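Local coordinates for split-soret cytochrome C (Desulfovibrio desulfuricans, PDB 1H21), which carries two c-type haems and an iron-sulfur centre per subunit as an electron-transport dimer and may take part in sulfate reduction, at the interface of chains A and B. Coordinates in Å, arbitrary orientation; residue numbers count along the deposited sequence, not the author numbering. Chains: chain A/B, Split-soret cytochrome C.

The interface of chains A and B. Residues chain A 148, 151-152, 162; chain B 222-224.
B:Lys224 meets A:His148 and A:Ser152 of helix 147-158 through its backbone, while its side chain runs past A:Val151 to A:Ala162 in the loop after the helix, part of the homodimer interface through which the two subunits share their haems. Start at its CB, which rests against CG1 of A:Val151 at 4.1 Å, the two side chains crossing at a slant. The chain turns about CB-CG (chi2 51°) and then runs nearly extended: CD lies 3.9 Å from the methyl CB of A:Ala162, CE passes that residue's carbonyl, and the terminal amino group NZ hydrogen-bonds its O at 3.1 Å, from above the carbonyl plane.

The backbone of the same lysine holds the helix. Its N donates to OG of A:Ser152 at 3.1 Å, and that hydroxyl in turn donates to O of A:His148 one turn earlier, 2.7 Å away. The serine CB packs on CA of B:Ala223.

A:His148 is an axial ligand to the iron of a haem that is covalently attached to chain B. With CG anti to the backbone N (chi1 170°), the ring presents its edge to the loop, and CE1 touches CB of B:Ala223. The bond from ND1 to the lysine carbonyl probably helps set the ring's rotation about its bond to the iron and may make the imidazole a stronger donor to the metal. ND1 of A:His148 comes from above the carbonyl plane, yet O of B:Lys224, 2.8 Å from ND1, lies 4° out of the imidazole plane.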
loop_
_atom_site.group_PDB
_atom_site.type_symbol
_atom_site.label_atom_id
_atom_site.label_comp_id
_atom_site.label_asym_id
_atom_site.label_seq_id
_atom_site.Cartn_x
_atom_site.Cartn_y
_atom_site.Cartn_z
ATOM N N HIS A 148 -0.839 -3.223 -10.475
ATOM C CA HIS A 148 -0.230 -3.276 -11.799
ATOM C C HIS A 148 -0.436 -4.624 -12.437
ATOM O O HIS A 148 -0.838 -4.700 -13.595
ATOM C CB HIS A 148 1.277 -3.007 -11.795
ATOM C CG HIS A 148 1.921 -3.302 -13.122
ATOM N ND1 HIS A 148 1.704 -2.567 -14.263
ATOM C CD2 HIS A 148 2.691 -4.350 -13.510
ATOM C CE1 HIS A 148 2.317 -3.182 -15.280
ATOM N NE2 HIS A 148 2.936 -4.272 -14.880
ATOM N N VAL A 151 -4.529 -5.515 -12.818
ATOM C CA VAL A 151 -5.139 -4.790 -13.929
ATOM C C VAL A 151 -4.502 -5.054 -15.305
ATOM O O VAL A 151 -5.193 -5.464 -16.234
ATOM C CB VAL A 151 -5.198 -3.254 -13.644
ATOM C CG1 VAL A 151 -5.809 -2.516 -14.832
ATOM C CG2 VAL A 151 -6.016 -2.973 -12.368
ATOM N N SER A 152 -3.195 -4.834 -15.429
ATOM C CA SER A 152 -2.493 -5.033 -16.697
ATOM C C SER A 152 -2.724 -6.398 -17.357
ATOM O O SER A 152 -2.987 -6.463 -18.560
ATOM C CB SER A 152 -0.998 -4.749 -16.522
ATOM O OG SER A 152 -0.815 -3.443 -16.003
ATOM N N ALA A 162 -6.748 -0.096 -20.559
ATOM C CA ALA A 162 -6.725 0.256 -19.134
ATOM C C ALA A 162 -7.388 1.624 -18.869
ATOM O O ALA A 162 -7.514 2.087 -17.723
ATOM C CB ALA A 162 -5.291 0.241 -18.632
ATOM N N TRP B 222 -2.581 -1.403 -22.170
ATOM C CA TRP B 222 -3.106 -2.301 -21.155
ATOM C C TRP B 222 -2.582 -2.080 -19.739
ATOM O O TRP B 222 -3.244 -2.475 -18.784
ATOM C CB TRP B 222 -2.778 -3.738 -21.528
ATOM C CG TRP B 222 -3.167 -4.132 -22.900
ATOM C CD1 TRP B 222 -4.408 -4.043 -23.469
ATOM C CD2 TRP B 222 -2.326 -4.756 -23.862
ATOM N NE1 TRP B 222 -4.391 -4.589 -24.726
ATOM C CE2 TRP B 222 -3.124 -5.035 -24.997
ATOM C CE3 TRP B 222 -0.968 -5.112 -23.882
ATOM C CZ2 TRP B 222 -2.608 -5.657 -26.145
ATOM C CZ3 TRP B 222 -0.453 -5.730 -25.021
ATOM C CH2 TRP B 222 -1.277 -5.994 -26.139
ATOM N N ALA B 223 -1.423 -1.441 -19.594
ATOM C CA ALA B 223 -0.833 -1.291 -18.271
ATOM C C ALA B 223 -1.279 -0.131 -17.403
ATOM O O ALA B 223 -1.747 0.896 -17.901
ATOM C CB ALA B 223 0.671 -1.351 -18.364
ATOM N N LYS B 224 -1.172 -0.338 -16.090
ATOM C CA LYS B 224 -1.538 0.666 -15.081
ATOM C C LYS B 224 -0.424 0.623 -14.063
ATOM O O LYS B 224 -0.058 -0.445 -13.590
ATOM C CB LYS B 224 -2.848 0.285 -14.395
ATOM C CG LYS B 224 -3.836 1.417 -14.184
ATOM C CD LYS B 224 -4.123 2.234 -15.469
ATOM C CE LYS B 224 -5.389 3.122 -15.327
ATOM N NZ LYS B 224 -5.563 4.143 -16.410
#